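Local coordinates for protein lipase C (Serratia marcescens, PDB 5NEN) that serves as the membrane fusion protein of a type I secretion system, probably helping to carry lipase across the cell envelope, at residues L70-Q75 and G270-T275; A80-L85 and M264-L269; D87-T92 and E257-L262; A94-L99 and Q250-A255. One frame throughout, in Å; residues are numbered along the deposited sequence.

Interaction 1. Residues L70-Q75 and G270-T275; sequences LVQLSQ and GNTAIT
Leu70 N donates to Ile274 O at 3.0 Å, a nearly straight bond whose donor sits 21° off the carbonyl plane. The return bond, Ile274 N to Val71 O, is weak at 3.4 Å and strongly bent, and Val71 O also takes a CH...O contact from Ala273 CA. Beside these backbone bonds, Gln75 NE2 donates to Gln72 OE1 at 3.2 Å, coming from above the carbonyl plane, which ties the amide of Gln72, lying against the methyl of Ala273, to the Gln75 amide. Thr272 OG1 bonds back to Leu269 O.

The two segments run antiparallel where the chain passes from the biotin-lipoyl-like part into helix 76-103 and comes back from helix 195-270 through a type I turn, Gly270 to Ala273. Leu70 also makes backbone bonds with Ala57.

Apolar packing lies outside them. Val71 and Ile274 point the same way, side by side, with Val71 CB 3.9 Å from Ile274 CD1. Leu70 CD1 rests on the Thr275 backbone. Leu73 CD2 meets the Thr272 methyl CG2 at 3.8 Å, the side chains crossing at about a right angle; threonine suits this spot by offering a methyl to leucine and a hydroxyl to the helix end.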
loop_
_atom_site.group_PDB
_atom_site.type_symbol
_atom_site.label_atom_id
_atom_site.label_comp_id
_atom_site.label_asym_id
_atom_site.label_seq_id
_atom_site.Cartn_x
_atom_site.Cartn_y
_atom_site.Cartn_z
ATOM N N LEU A 70 -13.945 -36.543 36.935
ATOM C CA LEU A 70 -13.359 -37.083 38.153
ATOM C C LEU A 70 -12.375 -36.096 38.786
ATOM O O LEU A 70 -12.148 -36.115 39.998
ATOM C CB LEU A 70 -12.650 -38.410 37.859
ATOM C CG LEU A 70 -13.328 -39.424 36.922
ATOM C CD1 LEU A 70 -12.390 -40.581 36.595
ATOM C CD2 LEU A 70 -14.623 -39.958 37.504
ATOM N N VAL A 71 -11.783 -35.243 37.952
ATOM C CA VAL A 71 -10.762 -34.293 38.384
ATOM C C VAL A 71 -10.886 -33.024 37.534
ATOM O O VAL A 71 -11.428 -33.083 36.434
ATOM C CB VAL A 71 -9.320 -34.886 38.248
ATOM C CG1 VAL A 71 -8.281 -33.912 38.753
ATOM C CG2 VAL A 71 -9.167 -36.203 39.023
ATOM N N GLN A 72 -10.429 -31.881 38.049
ATOM C CA GLN A 72 -10.179 -30.701 37.217
ATOM C C GLN A 72 -8.726 -30.241 37.371
ATOM O O GLN A 72 -7.975 -30.822 38.138
ATOM C CB GLN A 72 -11.131 -29.554 37.577
ATOM C CG GLN A 72 -12.486 -29.549 36.852
ATOM C CD GLN A 72 -12.383 -29.301 35.344
ATOM O OE1 GLN A 72 -11.302 -29.029 34.805
ATOM N NE2 GLN A 72 -13.521 -29.386 34.660
ATOM N N LEU A 73 -8.328 -29.213 36.629
ATOM C CA LEU A 73 -7.059 -28.534 36.886
ATOM C C LEU A 73 -7.319 -27.038 36.713
ATOM O O LEU A 73 -8.368 -26.657 36.195
ATOM C CB LEU A 73 -5.939 -29.061 35.969
ATOM C CG LEU A 73 -4.567 -28.370 35.830
ATOM C CD1 LEU A 73 -3.525 -29.392 35.461
ATOM C CD2 LEU A 73 -4.543 -27.277 34.771
ATOM N N SER A 74 -6.396 -26.204 37.187
ATOM C CA SER A 74 -6.563 -24.749 37.201
ATOM C C SER A 74 -6.930 -24.171 35.839
ATOM O O SER A 74 -7.772 -23.272 35.737
ATOM C CB SER A 74 -5.278 -24.084 37.687
ATOM O OG SER A 74 -4.249 -24.230 36.722
ATOM N N GLN A 75 -6.273 -24.710 34.815
ATOM C CA GLN A 75 -6.396 -24.299 33.420
ATOM C C GLN A 75 -5.902 -22.904 33.115
ATOM O O GLN A 75 -6.177 -22.407 32.038
ATOM C CB GLN A 75 -7.841 -24.344 32.941
ATOM C CG GLN A 75 -8.655 -25.520 33.341
ATOM C CD GLN A 75 -10.113 -25.145 33.379
ATOM O OE1 GLN A 75 -10.499 -24.076 32.890
ATOM N NE2 GLN A 75 -10.933 -26.002 33.977
ATOM N N GLY A 270 -9.248 -28.960 26.976
ATOM C CA GLY A 270 -10.297 -29.950 27.129
ATOM C C GLY A 270 -9.806 -31.104 27.978
ATOM O O GLY A 270 -10.563 -31.712 28.739
ATOM N N ASN A 271 -8.514 -31.386 27.841
ATOM C CA ASN A 271 -7.854 -32.475 28.548
ATOM C C ASN A 271 -7.433 -32.152 29.986
ATOM O O ASN A 271 -6.954 -33.036 30.699
ATOM C CB ASN A 271 -6.623 -32.930 27.756
ATOM C CG ASN A 271 -6.737 -34.358 27.266
ATOM O OD1 ASN A 271 -7.830 -34.910 27.175
ATOM N ND2 ASN A 271 -5.605 -34.962 26.943
ATOM N N THR A 272 -7.589 -30.902 30.423
ATOM C CA THR A 272 -7.338 -30.613 31.848
ATOM C C THR A 272 -8.401 -31.226 32.785
ATOM O O THR A 272 -8.215 -31.273 33.998
ATOM C CB THR A 272 -7.292 -29.092 32.170
ATOM O OG1 THR A 272 -8.544 -28.471 31.845
ATOM C CG2 THR A 272 -6.100 -28.385 31.492
ATOM N N ALA A 273 -9.528 -31.658 32.234
ATOM C CA ALA A 273 -10.567 -32.280 33.052
ATOM C C ALA A 273 -10.647 -33.777 32.762
ATOM O O ALA A 273 -11.159 -34.183 31.733
ATOM C CB ALA A 273 -11.921 -31.609 32.816
ATOM N N ILE A 274 -10.151 -34.586 33.692
ATOM C CA ILE A 274 -10.024 -36.032 33.508
ATOM C C ILE A 274 -11.370 -36.743 33.699
ATOM O O ILE A 274 -12.191 -36.335 34.534
ATOM C CB ILE A 274 -8.954 -36.620 34.487
ATOM C CG1 ILE A 274 -7.568 -36.024 34.193
ATOM C CG2 ILE A 274 -8.895 -38.155 34.429
ATOM C CD1 ILE A 274 -7.275 -34.688 34.878
ATOM N N THR A 275 -11.588 -37.787 32.893
ATOM C CA THR A 275 -12.828 -38.568 32.856
ATOM C C THR A 275 -12.571 -40.074 32.962
ATOM O O THR A 275 -11.504 -40.537 32.569
ATOM C CB THR A 275 -13.610 -38.288 31.566
ATOM O OG1 THR A 275 -12.838 -38.717 30.431
ATOM C CG2 THR A 275 -13.914 -36.798 31.439
#

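Interaction 2. Residues A80-L85 and M264-L269; sequences AQVDSL and MADFDL
Val82 and Ala265 form the tight part of this contact. The Val82 methyl CG2 touches Ala265 CB at 3.6 Å and lies close to that residue's carbonyl oxygen; a chi1 of 165° sets CG1 anti to the backbone N and leaves CG2, beside that N, facing Ala265. Leu85, one turn further along, reaches the same alanine with CD1, 3.9 Å from Ala265 CB, so one methyl is met by two branched side chains. Alanine fits here because its small side chain lets the backbones come close: the Val82 and Ala265 CA atoms are 5.7 Å apart, and the axes of the two short helical segments approach to 9.2 Å.

Helices 76-103 and 195-270 pair here in antiparallel fashion, at 157° between their directions, at the end of the AprE-like alpha-helical hairpin region facing the loops 70-75 and 270-275. Within each segment the carbonyls are used by ordinary i to i+4 bonds, and what joins the two is apolar contact between branched and small side chains.

Away from the alanine the contact thins out. Asp266 crosses Val82 at about a right angle and brings OD1 within 4.0 Å of both Val82 methyls, so its carboxylate edges the apolar patch while offering it only van der Waals contact. Leu269 approaches more loosely, its CB 4.4 Å from Val82 CG2, and its side chain also packs on Ala78 and Gln79 of helix 76-103. Gln81 and Asp268, polar and exposed, flank the seam on its solvent side. Ser84 faces a different neighbour, its OG hydrogen-bonded to Ser166 OG of the second subunit.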
loop_
_atom_site.group_PDB
_atom_site.type_symbol
_atom_site.label_atom_id
_atom_site.label_comp_id
_atom_site.label_asym_id
_atom_site.label_seq_id
_atom_site.Cartn_x
_atom_site.Cartn_y
_atom_site.Cartn_z
ATOM N N ALA A 80 -4.668 -19.481 29.084
ATOM C CA ALA A 80 -3.895 -18.378 28.532
ATOM C C ALA A 80 -3.470 -18.696 27.113
ATOM O O ALA A 80 -3.716 -17.910 26.197
ATOM C CB ALA A 80 -2.692 -18.083 29.371
ATOM N N GLN A 81 -2.894 -19.872 26.905
ATOM C CA GLN A 81 -2.408 -20.158 25.565
ATOM C C GLN A 81 -3.555 -20.062 24.586
ATOM O O GLN A 81 -3.436 -19.369 23.559
ATOM C CB GLN A 81 -1.748 -21.529 25.473
ATOM C CG GLN A 81 -1.009 -21.710 24.169
ATOM C CD GLN A 81 0.159 -22.664 24.290
ATOM O OE1 GLN A 81 1.307 -22.234 24.450
ATOM N NE2 GLN A 81 -0.120 -23.968 24.206
ATOM N N VAL A 82 -4.687 -20.678 24.936
ATOM C CA VAL A 82 -5.821 -20.618 24.028
ATOM C C VAL A 82 -6.185 -19.174 23.754
ATOM O O VAL A 82 -6.421 -18.810 22.616
ATOM C CB VAL A 82 -7.044 -21.373 24.569
ATOM C CG1 VAL A 82 -8.316 -21.000 23.796
ATOM C CG2 VAL A 82 -6.801 -22.865 24.471
ATOM N N ASP A 83 -6.170 -18.340 24.780
ATOM C CA ASP A 83 -6.552 -16.946 24.603
ATOM C C ASP A 83 -5.607 -16.220 23.636
ATOM O O ASP A 83 -6.044 -15.503 22.751
ATOM C CB ASP A 83 -6.585 -16.231 25.958
ATOM C CG ASP A 83 -7.721 -16.730 26.878
ATOM O OD1 ASP A 83 -8.770 -17.156 26.352
ATOM O OD2 ASP A 83 -7.564 -16.703 28.131
ATOM N N SER A 84 -4.312 -16.411 23.821
ATOM C CA SER A 84 -3.308 -15.753 23.008
ATOM C C SER A 84 -3.411 -16.199 21.532
ATOM O O SER A 84 -3.439 -15.371 20.619
ATOM C CB SER A 84 -1.925 -16.055 23.577
ATOM O OG SER A 84 -0.912 -15.617 22.699
ATOM N N LEU A 85 -3.499 -17.505 21.297
ATOM C CA LEU A 85 -3.724 -17.978 19.940
ATOM C C LEU A 85 -5.061 -17.381 19.391
ATOM O O LEU A 85 -5.134 -16.952 18.234
ATOM C CB LEU A 85 -3.774 -19.502 19.894
ATOM C CG LEU A 85 -2.469 -20.222 20.234
ATOM C CD1 LEU A 85 -2.595 -21.728 20.075
ATOM C CD2 LEU A 85 -1.351 -19.733 19.405
ATOM N N MET A 264 -4.965 -27.696 18.656
ATOM C CA MET A 264 -4.147 -28.428 19.622
ATOM C C MET A 264 -4.333 -27.885 21.041
ATOM O O MET A 264 -4.487 -28.655 22.010
ATOM C CB MET A 264 -2.684 -28.405 19.205
ATOM C CG MET A 264 -2.381 -29.374 18.057
ATOM S SD MET A 264 -3.298 -30.925 18.210
ATOM C CE MET A 264 -4.640 -30.724 17.028
ATOM N N ALA A 265 -4.326 -26.560 21.154
ATOM C CA ALA A 265 -4.496 -25.900 22.440
ATOM C C ALA A 265 -5.823 -26.287 23.089
ATOM O O ALA A 265 -5.883 -26.550 24.301
ATOM C CB ALA A 265 -4.418 -24.405 22.269
ATOM N N ASP A 266 -6.873 -26.332 22.266
ATOM C CA ASP A 266 -8.197 -26.765 22.686
ATOM C C ASP A 266 -8.141 -28.208 23.161
ATOM O O ASP A 266 -8.806 -28.549 24.135
ATOM C CB ASP A 266 -9.228 -26.609 21.572
ATOM C CG ASP A 266 -9.686 -25.163 21.390
ATOM O OD1 ASP A 266 -9.772 -24.444 22.397
ATOM O OD2 ASP A 266 -10.022 -24.752 20.258
ATOM N N PHE A 267 -7.366 -29.063 22.488
ATOM C CA PHE A 267 -7.226 -30.432 22.996
ATOM C C PHE A 267 -6.644 -30.404 24.409
ATOM O O PHE A 267 -7.157 -31.061 25.308
ATOM C CB PHE A 267 -6.326 -31.287 22.104
ATOM N N ASP A 268 -5.608 -29.598 24.616
ATOM C CA ASP A 268 -4.981 -29.521 25.931
ATOM C C ASP A 268 -5.931 -29.016 27.022
ATOM O O ASP A 268 -6.050 -29.621 28.103
ATOM C CB ASP A 268 -3.725 -28.647 25.854
ATOM C CG ASP A 268 -2.667 -29.236 24.922
ATOM O OD1 ASP A 268 -2.974 -30.242 24.235
ATOM O OD2 ASP A 268 -1.521 -28.734 24.907
ATOM N N LEU A 269 -6.643 -27.935 26.740
ATOM C CA LEU A 269 -7.537 -27.382 27.754
ATOM C C LEU A 269 -8.716 -28.346 28.028
ATOM O O LEU A 269 -9.104 -28.569 29.173
ATOM C CB LEU A 269 -8.044 -26.011 27.302
ATOM C CG LEU A 269 -8.886 -25.151 28.239
ATOM C CD1 LEU A 269 -7.993 -24.206 29.042
ATOM C CD2 LEU A 269 -9.912 -24.362 27.460
#

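Interaction 3. Residues D87-T92 and E257-L262; sequences DQYYTT and EFRNKL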
loop_
_atom_site.group_PDB
_atom_site.type_symbol
_atom_site.label_atom_id
_atom_site.label_comp_id
_atom_site.label_asym_id
_atom_site.label_seq_id
_atom_site.Cartn_x
_atom_site.Cartn_y
_atom_site.Cartn_z
ATOM N N ASP A 87 -6.298 -14.681 20.054
ATOM C CA ASP A 87 -6.034 -13.322 19.695
ATOM C C ASP A 87 -5.350 -13.252 18.345
ATOM O O ASP A 87 -5.872 -12.627 17.416
ATOM C CB ASP A 87 -5.170 -12.657 20.743
ATOM C CG ASP A 87 -4.835 -11.266 20.365
ATOM O OD1 ASP A 87 -5.698 -10.391 20.599
ATOM O OD2 ASP A 87 -3.739 -11.068 19.790
ATOM N N GLN A 88 -4.240 -13.964 18.201
ATOM C CA GLN A 88 -3.483 -13.892 16.959
ATOM C C GLN A 88 -4.365 -14.273 15.770
ATOM O O GLN A 88 -4.426 -13.571 14.730
ATOM C CB GLN A 88 -2.262 -14.775 17.082
ATOM C CG GLN A 88 -1.588 -14.435 18.379
ATOM C CD GLN A 88 -0.302 -15.172 18.611
ATOM O OE1 GLN A 88 0.615 -15.107 17.793
ATOM N NE2 GLN A 88 -0.217 -15.873 19.749
ATOM N N TYR A 89 -5.115 -15.344 15.980
ATOM C CA TYR A 89 -6.054 -15.829 14.993
ATOM C C TYR A 89 -6.994 -14.707 14.586
ATOM O O TYR A 89 -7.180 -14.428 13.395
ATOM C CB TYR A 89 -6.846 -16.994 15.555
ATOM C CG TYR A 89 -7.748 -17.658 14.553
ATOM C CD1 TYR A 89 -7.304 -17.935 13.263
ATOM C CD2 TYR A 89 -9.033 -18.037 14.894
ATOM C CE1 TYR A 89 -8.133 -18.562 12.333
ATOM C CE2 TYR A 89 -9.870 -18.652 13.981
ATOM C CZ TYR A 89 -9.419 -18.912 12.704
ATOM O OH TYR A 89 -10.259 -19.523 11.807
ATOM N N TYR A 90 -7.547 -14.035 15.586
ATOM C CA TYR A 90 -8.491 -12.967 15.328
ATOM C C TYR A 90 -7.821 -11.879 14.502
ATOM O O TYR A 90 -8.478 -11.232 13.645
ATOM C CB TYR A 90 -9.050 -12.414 16.638
ATOM C CG TYR A 90 -9.977 -13.379 17.356
ATOM C CD1 TYR A 90 -10.677 -14.350 16.662
ATOM C CD2 TYR A 90 -10.132 -13.333 18.735
ATOM C CE1 TYR A 90 -11.523 -15.232 17.321
ATOM C CE2 TYR A 90 -10.969 -14.224 19.410
ATOM C CZ TYR A 90 -11.667 -15.165 18.702
ATOM O OH TYR A 90 -12.509 -16.042 19.372
ATOM N N THR A 91 -6.517 -11.683 14.719
ATOM C CA THR A 91 -5.879 -10.589 13.984
ATOM C C THR A 91 -5.778 -10.956 12.501
ATOM O O THR A 91 -6.102 -10.153 11.592
ATOM C CB THR A 91 -4.490 -10.215 14.532
ATOM O OG1 THR A 91 -4.560 -10.001 15.945
ATOM C CG2 THR A 91 -4.046 -8.940 13.897
ATOM N N THR A 92 -5.369 -12.191 12.244
ATOM C CA THR A 92 -5.284 -12.595 10.853
ATOM C C THR A 92 -6.674 -12.587 10.222
ATOM O O THR A 92 -6.792 -12.184 9.081
ATOM C CB THR A 92 -4.654 -13.947 10.694
ATOM O OG1 THR A 92 -5.321 -14.843 11.573
ATOM C CG2 THR A 92 -3.203 -13.871 11.098
ATOM N N GLU A 257 -1.901 -21.880 10.269
ATOM C CA GLU A 257 -0.959 -22.200 11.313
ATOM C C GLU A 257 -1.629 -22.029 12.675
ATOM O O GLU A 257 -1.515 -22.903 13.552
ATOM C CB GLU A 257 0.279 -21.303 11.183
ATOM C CG GLU A 257 1.044 -21.050 12.495
ATOM C CD GLU A 257 2.287 -20.168 12.301
ATOM O OE1 GLU A 257 2.981 -20.347 11.278
ATOM O OE2 GLU A 257 2.565 -19.295 13.161
ATOM N N PHE A 258 -2.411 -20.957 12.804
ATOM C CA PHE A 258 -3.108 -20.672 14.053
ATOM C C PHE A 258 -4.246 -21.620 14.284
ATOM O O PHE A 258 -4.436 -22.081 15.392
ATOM C CB PHE A 258 -3.609 -19.230 14.076
ATOM C CG PHE A 258 -2.509 -18.226 14.255
ATOM C CD1 PHE A 258 -1.412 -18.522 15.036
ATOM C CD2 PHE A 258 -2.526 -17.031 13.558
ATOM C CE1 PHE A 258 -0.387 -17.616 15.180
ATOM C CE2 PHE A 258 -1.510 -16.129 13.691
ATOM C CZ PHE A 258 -0.433 -16.416 14.502
ATOM N N ARG A 259 -4.985 -21.911 13.223
ATOM C CA ARG A 259 -6.152 -22.774 13.298
ATOM C C ARG A 259 -5.733 -24.101 13.869
ATOM O O ARG A 259 -6.248 -24.555 14.891
ATOM C CB ARG A 259 -6.776 -22.986 11.914
ATOM C CG ARG A 259 -8.144 -22.371 11.750
ATOM C CD ARG A 259 -8.834 -22.800 10.444
ATOM N NE ARG A 259 -8.337 -22.117 9.253
ATOM C CZ ARG A 259 -7.421 -22.637 8.451
ATOM N NH1 ARG A 259 -6.932 -23.842 8.717
ATOM N NH2 ARG A 259 -7.008 -21.971 7.382
ATOM N N ASN A 260 -4.756 -24.712 13.222
ATOM C CA ASN A 260 -4.337 -26.026 13.666
ATOM C C ASN A 260 -3.703 -25.952 15.073
ATOM O O ASN A 260 -3.968 -26.813 15.936
ATOM C CB ASN A 260 -3.476 -26.655 12.565
ATOM C CG ASN A 260 -4.304 -26.875 11.252
ATOM O OD1 ASN A 260 -5.402 -27.433 11.327
ATOM N ND2 ASN A 260 -3.817 -26.395 10.089
ATOM N N LYS A 261 -2.938 -24.892 15.335
ATOM C CA LYS A 261 -2.382 -24.710 16.673
ATOM C C LYS A 261 -3.444 -24.615 17.765
ATOM O O LYS A 261 -3.301 -25.177 18.862
ATOM C CB LYS A 261 -1.539 -23.452 16.711
ATOM C CG LYS A 261 -0.135 -23.609 16.169
ATOM C CD LYS A 261 0.736 -22.480 16.714
ATOM C CE LYS A 261 1.948 -22.215 15.843
ATOM N NZ LYS A 261 2.574 -20.903 16.184
ATOM N N LEU A 262 -4.498 -23.880 17.450
ATOM C CA LEU A 262 -5.606 -23.630 18.359
ATOM C C LEU A 262 -6.369 -24.924 18.595
ATOM O O LEU A 262 -6.852 -25.205 19.670
ATOM C CB LEU A 262 -6.510 -22.540 17.789
ATOM C CG LEU A 262 -7.248 -21.596 18.740
ATOM C CD1 LEU A 262 -7.947 -20.479 17.946
ATOM C CD2 LEU A 262 -8.241 -22.318 19.635
#
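Phe258 and Gln88 make the aromatic part of this contact. Gln88 CB lies over one face of the Phe258 ring, 3.8 Å from its centroid and 21° off the normal, offset toward the rim: a CH-pi contact. Gln88 OE1 stays close to the same rim, 3.7 Å from Phe258 CZ. At the ring's edge and in its plane comes the Thr92 methyl CG2, 3.8 Å from Phe258 CE2. A chi1 of 51° leaves this methyl anti to the carbonyl carbon, turned to the ring edge, while the hydroxyl bonds back to Tyr89 O.

Apolar contacts gather round Tyr89, whose side chain and that of Phe258 slide past each other in opposite directions. Tyr89 CD1 meets Phe258 CB at 4.0 Å, and CD2 meets Leu262 CD1 at 4.1 Å. Toward its outer end the tyrosine lies against the aliphatic arm of Arg259, with OH 3.5 Å from Arg259 CG and the ring plane almost perpendicular to the guanidinium. A long flat residue thus spans from the buried leucine to an exposed arginine.

Between these two segments no polar bond forms. Within their own helices Thr91 OG1 donates to Asp87 O and Lys261 NZ makes a weak salt bridge with Glu257 OE2. Asp87 OD2 also forms a salt bridge with Arg123 of helix 122-190. Arg218 of the second subunit packs on Phe258 and gives Gln88 OE1 a weak hydrogen bond.

Large side chains from antiparallel helices 76-103 and 195-270, interleaved in this way, belong to the AprE-like long alpha-helical hairpin of the membrane fusion protein family.

Interaction 4. Residues A94-L99 and Q250-A255; sequences ATEGRL and QTQMDA
Thr95 sets its methyl CG2 3.5 Å from Thr251 OG1, within the AprE-like alpha-helical hairpin region, where helices 76-103 and 195-270 run antiparallel. Their short segments are inclined at 150°, with axes 9.8 Å apart at closest. The hydroxyl of Thr95 is turned the other way, making a weak bond to Thr91 O in its own helix, so only the apolar branch faces across; the side chain also touches Gln131 of helix 122-190.

Glu96 supplies the largest share of the first segment's contact. With CG anti to the backbone N (chi1 -165°) and the chain extended beyond it, its aliphatic stem passes over the Thr251 methyl: Glu96 CB is 3.5 Å and Glu96 CG 3.7 Å from Thr251 CG2. The carboxylate carries on past the threonine, and OE2 ends 3.9 Å from both Gln252 CG and Ala255 CB. Gln252 crosses it at about a right angle, with amide and carboxylate planes perpendicular. Glutamate suits this place by pairing methylene groups for packing with a charged tip that reaches beyond the threonine toward Gln252 and Ala255.

Arg98 pairs with Glu102 of its own helix in a salt bridge and, through NE, with Gln131 OE1 of helix 122-190. Leu99 closes the segment: its side chain also packs on Gln247 and Leu248 of helix 195-270, while its CD1 stands near Thr251. The threonine thereby presents its methyl to Glu96 and its oxygen to two hydrocarbon groups, Thr95 CG2 and, at 4.0 Å from Thr251 OG1, Leu99 CD1.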
loop_
_atom_site.group_PDB
_atom_site.type_symbol
_atom_site.label_atom_id
_atom_site.label_comp_id
_atom_site.label_asym_id
_atom_site.label_seq_id
_atom_site.Cartn_x
_atom_site.Cartn_y
_atom_site.Cartn_z
ATOM N N ALA A 94 -9.135 -10.579 10.715
ATOM C CA ALA A 94 -9.423 -9.225 10.288
ATOM C C ALA A 94 -8.686 -8.955 8.987
ATOM O O ALA A 94 -9.292 -8.622 7.944
ATOM C CB ALA A 94 -9.002 -8.225 11.358
ATOM N N THR A 95 -7.382 -9.193 9.026
ATOM C CA THR A 95 -6.561 -8.923 7.859
ATOM C C THR A 95 -7.015 -9.611 6.587
ATOM O O THR A 95 -7.027 -9.029 5.508
ATOM C CB THR A 95 -5.154 -9.324 8.164
ATOM O OG1 THR A 95 -4.640 -8.355 9.085
ATOM C CG2 THR A 95 -4.283 -9.354 6.892
ATOM N N GLU A 96 -7.439 -10.843 6.752
ATOM C CA GLU A 96 -7.878 -11.684 5.669
ATOM C C GLU A 96 -9.177 -11.143 5.073
ATOM O O GLU A 96 -9.389 -11.204 3.860
ATOM C CB GLU A 96 -8.060 -13.097 6.191
ATOM C CG GLU A 96 -8.160 -14.110 5.137
ATOM C CD GLU A 96 -8.325 -15.487 5.713
ATOM O OE1 GLU A 96 -9.371 -15.758 6.349
ATOM O OE2 GLU A 96 -7.376 -16.282 5.583
ATOM N N GLY A 97 -10.052 -10.623 5.930
ATOM C CA GLY A 97 -11.276 -10.012 5.437
ATOM C C GLY A 97 -10.880 -8.850 4.545
ATOM O O GLY A 97 -11.442 -8.648 3.432
ATOM N N ARG A 98 -9.875 -8.097 5.002
ATOM C CA ARG A 98 -9.446 -6.937 4.211
ATOM C C ARG A 98 -8.862 -7.369 2.880
ATOM O O ARG A 98 -9.266 -6.867 1.833
ATOM C CB ARG A 98 -8.437 -6.064 4.958
ATOM C CG ARG A 98 -7.691 -5.105 4.055
ATOM C CD ARG A 98 -6.819 -4.141 4.870
ATOM N NE ARG A 98 -5.556 -4.740 5.316
ATOM C CZ ARG A 98 -4.493 -4.923 4.540
ATOM N NH1 ARG A 98 -4.522 -4.593 3.249
ATOM N NH2 ARG A 98 -3.403 -5.467 5.047
ATOM N N LEU A 99 -7.929 -8.310 2.903
ATOM C CA LEU A 99 -7.288 -8.708 1.665
ATOM C C LEU A 99 -8.297 -9.273 0.665
ATOM O O LEU A 99 -8.238 -8.920 -0.489
ATOM C CB LEU A 99 -6.176 -9.717 1.933
ATOM C CG LEU A 99 -5.029 -8.965 2.601
ATOM C CD1 LEU A 99 -3.827 -9.841 2.839
ATOM C CD2 LEU A 99 -4.650 -7.785 1.751
ATOM N N GLN A 250 -0.030 -15.298 2.286
ATOM C CA GLN A 250 0.682 -15.261 3.556
ATOM C C GLN A 250 -0.285 -15.393 4.720
ATOM O O GLN A 250 -0.122 -16.209 5.645
ATOM C CB GLN A 250 1.461 -13.969 3.704
ATOM C CG GLN A 250 2.473 -14.048 4.799
ATOM C CD GLN A 250 3.165 -15.405 4.817
ATOM O OE1 GLN A 250 3.866 -15.761 3.872
ATOM N NE2 GLN A 250 2.996 -16.154 5.905
ATOM N N THR A 251 -1.321 -14.586 4.645
ATOM C CA THR A 251 -2.330 -14.619 5.667
ATOM C C THR A 251 -2.975 -15.990 5.764
ATOM O O THR A 251 -3.204 -16.459 6.852
ATOM C CB THR A 251 -3.355 -13.551 5.405
ATOM O OG1 THR A 251 -2.804 -12.299 5.844
ATOM C CG2 THR A 251 -4.637 -13.834 6.179
ATOM N N GLN A 252 -3.223 -16.653 4.641
ATOM C CA GLN A 252 -3.878 -17.948 4.688
ATOM C C GLN A 252 -2.983 -18.935 5.379
ATOM O O GLN A 252 -3.453 -19.773 6.161
ATOM C CB GLN A 252 -4.215 -18.482 3.294
ATOM C CG GLN A 252 -5.351 -17.777 2.614
ATOM C CD GLN A 252 -6.092 -18.700 1.670
ATOM O OE1 GLN A 252 -6.539 -19.776 2.073
ATOM N NE2 GLN A 252 -6.243 -18.287 0.419
ATOM N N MET A 253 -1.690 -18.844 5.072
ATOM C CA MET A 253 -0.729 -19.728 5.703
ATOM C C MET A 253 -0.807 -19.517 7.205
ATOM O O MET A 253 -0.924 -20.470 7.972
ATOM C CB MET A 253 0.678 -19.465 5.175
ATOM C CG MET A 253 1.037 -20.285 3.929
ATOM S SD MET A 253 2.621 -19.830 3.158
ATOM C CE MET A 253 2.161 -18.287 2.349
ATOM N N ASP A 254 -0.818 -18.253 7.610
ATOM C CA ASP A 254 -0.860 -17.928 9.017
ATOM C C ASP A 254 -2.136 -18.421 9.677
ATOM O O ASP A 254 -2.106 -19.023 10.745
ATOM C CB ASP A 254 -0.717 -16.424 9.170
ATOM C CG ASP A 254 0.608 -15.942 8.660
ATOM O OD1 ASP A 254 1.430 -16.819 8.315
ATOM O OD2 ASP A 254 0.829 -14.721 8.557
ATOM N N ALA A 255 -3.253 -18.200 9.009
ATOM C CA ALA A 255 -4.543 -18.621 9.510
ATOM C C ALA A 255 -4.469 -20.108 9.734
ATOM O O ALA A 255 -4.860 -20.623 10.766
ATOM C CB ALA A 255 -5.670 -18.264 8.527
#

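Interactions 1 to 4 form a continuous row that starts beside the lipoyl-like part. Interaction 1 joins the loops on either side of the helical region; interactions 2, 3 and 4 are successive contacts between helices 76-103 and 195-270, each about 10 Å, centre to centre, from the next. The centres of interactions 1 and 2 are about 14 Å apart. The first segments follow in order along the chain and the second in reverse, as antiparallel pairing requires. Neighbours touch throughout: Gln75 packs on Leu269, Leu85 on the backbone at Lys261, Thr92 on Thr251. The row fastens the short helix 76-103 alongside the long helix 195-270, consistent with the elongated shape of a membrane fusion protein.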